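Local coordinates for protein 11R-lipoxygenase (Gersemia fruticosa, PDB 3VF1) that probably inserts both atoms of molecular oxygen into polyunsaturated fatty acids, using a non-heme iron and under calcium regulation, at residues Lys299-Glu303 with Gly304-Ile308; Leu235-Pro238 with Ala239-Ser242. All coordinates share one frame; numbering follows the deposited sequence.

Interaction 1. Residues Lys299-Glu303 with Gly304-Ile308; sequences KAMKE and GLIFI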
loop_
_atom_site.group_PDB
_atom_site.type_symbol
_atom_site.label_atom_id
_atom_site.label_comp_id
_atom_site.label_asym_id
_atom_site.label_seq_id
_atom_site.Cartn_x
_atom_site.Cartn_y
_atom_site.Cartn_z
ATOM N N LYS A 299 -19.917 24.549 25.104
ATOM C CA LYS A 299 -21.127 23.818 24.746
ATOM C C LYS A 299 -20.887 22.952 23.514
ATOM O O LYS A 299 -21.366 21.823 23.434
ATOM C CB LYS A 299 -22.278 24.790 24.483
ATOM C CG LYS A 299 -23.599 24.116 24.141
ATOM C CD LYS A 299 -24.707 25.136 23.932
ATOM C CE LYS A 299 -26.011 24.466 23.529
ATOM N NZ LYS A 299 -27.109 25.448 23.300
ATOM N N ALA A 300 -20.145 23.491 22.555
ATOM C CA ALA A 300 -19.837 22.766 21.329
ATOM C C ALA A 300 -19.094 21.469 21.633
ATOM O O ALA A 300 -19.362 20.439 21.020
ATOM C CB ALA A 300 -19.013 23.638 20.395
ATOM N N MET A 301 -18.164 21.521 22.579
ATOM C CA MET A 301 -17.381 20.341 22.941
ATOM C C MET A 301 -18.243 19.293 23.637
ATOM O O MET A 301 -18.131 18.103 23.346
ATOM C CB MET A 301 -16.196 20.728 23.828
ATOM C CG MET A 301 -15.031 21.334 23.058
ATOM S SD MET A 301 -13.511 21.431 24.021
ATOM C CE MET A 301 -13.958 22.681 25.228
ATOM N N LYS A 302 -19.100 19.734 24.553
ATOM C CA LYS A 302 -20.012 18.826 25.241
ATOM C C LYS A 302 -20.847 18.025 24.247
ATOM O O LYS A 302 -21.143 16.853 24.482
ATOM C CB LYS A 302 -20.947 19.594 26.181
ATOM C CG LYS A 302 -20.459 19.695 27.618
ATOM C CD LYS A 302 -19.399 20.768 27.782
ATOM C CE LYS A 302 -18.973 20.904 29.235
ATOM N NZ LYS A 302 -18.075 22.073 29.451
ATOM N N GLU A 303 -21.223 18.659 23.139
ATOM C CA GLU A 303 -22.107 18.026 22.164
ATOM C C GLU A 303 -21.344 17.302 21.054
ATOM O O GLU A 303 -21.949 16.777 20.121
ATOM C CB GLU A 303 -23.056 19.064 21.558
ATOM C CG GLU A 303 -23.979 19.719 22.576
ATOM C CD GLU A 303 -25.124 20.472 21.927
ATOM O OE1 GLU A 303 -25.239 20.427 20.684
ATOM O OE2 GLU A 303 -25.914 21.106 22.661
ATOM N N GLY A 304 -20.020 17.279 21.155
ATOM C CA GLY A 304 -19.200 16.552 20.203
ATOM C C GLY A 304 -19.148 17.197 18.832
ATOM O O GLY A 304 -19.174 16.503 17.815
ATOM N N LEU A 305 -19.071 18.525 18.803
ATOM C CA LEU A 305 -19.007 19.265 17.548
ATOM C C LEU A 305 -17.599 19.797 17.297
ATOM O O LEU A 305 -17.347 20.446 16.286
ATOM C CB LEU A 305 -19.995 20.432 17.571
ATOM C CG LEU A 305 -21.451 20.080 17.877
ATOM C CD1 LEU A 305 -22.297 21.342 17.948
ATOM C CD2 LEU A 305 -22.004 19.120 16.838
ATOM N N ILE A 306 -16.684 19.519 18.218
ATOM C CA ILE A 306 -15.327 20.047 18.130
ATOM C C ILE A 306 -14.321 18.932 17.878
ATOM O O ILE A 306 -14.248 17.970 18.638
ATOM C CB ILE A 306 -14.934 20.786 19.420
ATOM C CG1 ILE A 306 -15.852 21.991 19.647
ATOM C CG2 ILE A 306 -13.479 21.231 19.357
ATOM C CD1 ILE A 306 -15.633 23.127 18.669
ATOM N N PHE A 307 -13.544 19.076 16.811
ATOM C CA PHE A 307 -12.526 18.096 16.457
ATOM C C PHE A 307 -11.163 18.771 16.375
ATOM O O PHE A 307 -11.078 19.988 16.233
ATOM C CB PHE A 307 -12.879 17.428 15.129
ATOM C CG PHE A 307 -14.189 16.695 15.158
ATOM C CD1 PHE A 307 -15.386 17.392 15.145
ATOM C CD2 PHE A 307 -14.226 15.311 15.205
ATOM C CE1 PHE A 307 -16.594 16.722 15.179
ATOM C CE2 PHE A 307 -15.431 14.639 15.235
ATOM C CZ PHE A 307 -16.615 15.345 15.222
ATOM N N ILE A 308 -10.101 17.977 16.465
ATOM C CA ILE A 308 -8.753 18.522 16.555
ATOM C C ILE A 308 -7.734 17.691 15.780
ATOM O O ILE A 308 -7.854 16.472 15.689
ATOM C CB ILE A 308 -8.302 18.604 18.026
ATOM C CG1 ILE A 308 -6.933 19.280 18.139
ATOM C CG2 ILE A 308 -8.264 17.216 18.646
ATOM C CD1 ILE A 308 -6.515 19.573 19.567
#
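The side chains of E303 and L305 run alongside each other in one direction, and CD1 of L305 approaches OE1 of E303 obliquely to the carboxylate plane, 4.1 Å away. CG of E303 stands beside its backbone N and anti to its carbonyl carbon, and the chain runs extended from there; at its end OE1 has a stronger partner, a hydrogen bond with the hydroxyl of Y295. The peptide groups at the helix end are used differently. One face of the M301 carbonyl receives the N-H of G304, whose N lies 3.0 Å from M301 O and 68° out of the carbonyl plane. The A300 carbonyl is met nearer its own plane: L305 N donates to A300 O over 2.9 Å, tilted by 26°. Together these bonds, with the positive phi of G304, form a Schellman motif that ends helix 297-302 and turns the chain into strand 306-310. CB of L305 lies 4.4 Å from CB of A300, the apolar pairing that often accompanies this cap. One residue on, I306 directs its side chain back at the last helical turn. Its CG1, anti to the carbonyl carbon (chi1 -62°), touches CB of A300 and CG of M301, each at 3.6 Å. CD1 of I306 continues over the alanine methyl, 3.8 Å from A300 CB, and CG2 passes 4.0 Å from M301 CG. M301 meets the isoleucine through CG, the methylene next to its sulfur. Strand 333-338 supplies L335 and Y337 against I306, and Y337 also packs on A300 and L305.

Interaction 2. Residues Leu235-Pro238 with Ala239-Ser242; sequences LITP and AIKS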
loop_
_atom_site.group_PDB
_atom_site.type_symbol
_atom_site.label_atom_id
_atom_site.label_comp_id
_atom_site.label_asym_id
_atom_site.label_seq_id
_atom_site.Cartn_x
_atom_site.Cartn_y
_atom_site.Cartn_z
ATOM N N LEU A 235 2.019 23.794 -13.532
ATOM C CA LEU A 235 2.620 22.475 -13.382
ATOM C C LEU A 235 1.725 21.374 -13.939
ATOM O O LEU A 235 2.172 20.242 -14.129
ATOM C CB LEU A 235 2.934 22.201 -11.910
ATOM C CG LEU A 235 3.907 23.186 -11.260
ATOM C CD1 LEU A 235 4.198 22.793 -9.823
ATOM C CD2 LEU A 235 5.195 23.271 -12.063
ATOM N N ILE A 236 0.464 21.703 -14.202
ATOM C CA ILE A 236 -0.469 20.730 -14.755
ATOM C C ILE A 236 -0.526 20.841 -16.275
ATOM O O ILE A 236 -1.386 21.524 -16.833
ATOM C CB ILE A 236 -1.880 20.901 -14.174
ATOM C CG1 ILE A 236 -1.827 20.864 -12.646
ATOM C CG2 ILE A 236 -2.806 19.812 -14.703
ATOM C CD1 ILE A 236 -1.150 19.627 -12.085
ATOM N N THR A 237 0.408 20.162 -16.932
ATOM C CA THR A 237 0.477 20.133 -18.382
ATOM C C THR A 237 -0.332 18.953 -18.907
ATOM O O THR A 237 -0.820 18.137 -18.126
ATOM C CB THR A 237 1.933 19.981 -18.850
ATOM O OG1 THR A 237 2.446 18.717 -18.407
ATOM C CG2 THR A 237 2.792 21.102 -18.286
ATOM N N PRO A 238 -0.487 18.859 -20.238
ATOM C CA PRO A 238 -1.171 17.702 -20.823
ATOM C C PRO A 238 -0.499 16.380 -20.454
ATOM O O PRO A 238 -1.117 15.323 -20.587
ATOM C CB PRO A 238 -1.065 17.961 -22.329
ATOM C CG PRO A 238 -0.961 19.442 -22.444
ATOM C CD PRO A 238 -0.161 19.876 -21.254
ATOM N N ALA A 239 0.750 16.443 -19.997
ATOM C CA ALA A 239 1.463 15.251 -19.554
ATOM C C ALA A 239 0.798 14.665 -18.309
ATOM O O ALA A 239 0.879 13.463 -18.055
ATOM C CB ALA A 239 2.920 15.577 -19.279
ATOM N N ILE A 240 0.146 15.525 -17.533
ATOM C CA ILE A 240 -0.643 15.085 -16.389
ATOM C C ILE A 240 -2.054 14.773 -16.872
ATOM O O ILE A 240 -2.860 15.676 -17.097
ATOM C CB ILE A 240 -0.703 16.163 -15.293
ATOM C CG1 ILE A 240 0.701 16.685 -14.977
ATOM C CG2 ILE A 240 -1.365 15.610 -14.039
ATOM C CD1 ILE A 240 1.668 15.611 -14.532
ATOM N N LYS A 241 -2.349 13.487 -17.027
ATOM C CA LYS A 241 -3.572 13.059 -17.700
ATOM C C LYS A 241 -4.829 13.218 -16.848
ATOM O O LYS A 241 -5.936 13.291 -17.383
ATOM C CB LYS A 241 -3.427 11.612 -18.172
ATOM C CG LYS A 241 -2.253 11.416 -19.115
ATOM C CD LYS A 241 -2.266 10.049 -19.780
ATOM C CE LYS A 241 -1.089 9.891 -20.732
ATOM N NZ LYS A 241 -1.060 10.949 -21.786
ATOM N N SER A 242 -4.664 13.274 -15.531
ATOM C CA SER A 242 -5.803 13.480 -14.643
ATOM C C SER A 242 -6.330 14.910 -14.748
ATOM O O SER A 242 -7.457 15.196 -14.346
ATOM C CB SER A 242 -5.430 13.161 -13.195
ATOM O OG SER A 242 -4.306 13.910 -12.771
#
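T237 and A239 are joined through the threonine side chain in a type I beta turn that runs from T237 to I240, with an ST turn built into its start. At the base of that side chain, CB of T237 lies 3.9 Å from A239 N. From it OG1 projects between the backbone N and the carbonyl carbon (chi1 64°), a position that carries it over the bend. There OG1 of T237 accepts the N-H of A239, 3.3 Å from A239 N along a markedly bent bond (140° at the hydrogen), and it also rests against the CB of A239. The hydroxyl gives its own hydrogen to the carbonyl oxygen of L214, so OG1 fastens the turn to a neighbouring loop as well. The turn is closed by I240 N, which donates to T237 O over 2.8 Å from well above the carbonyl plane. The I240 side chain, buried against L214, M583 and N630, lies beside the preceding residues. Its CB lies 4.3 Å from CG2 of I236, and its CG1 reaches 3.9 Å from L235 O.

Overall arrangement
From the N terminus, residues 235-242 come first, within the irregular segment between helices 208-213 and 247-250. Interaction 2 closes a four-residue turn there and brings the chain against helices 582-586 and 619-632, which arrive much later in sequence. After helices 247-250 and 254-263 the chain forms strand 271-272, and interaction 1 then marks the passage from helix 297-302 into strand 306-310, which lies between strands 271-272 and 333-338 in an antiparallel sheet. The two local turns follow in series, neither nested nor crossing. Both belong to the lipoxygenase family region, yet their centres are about 41 Å apart and their nearest atoms about 29 Å.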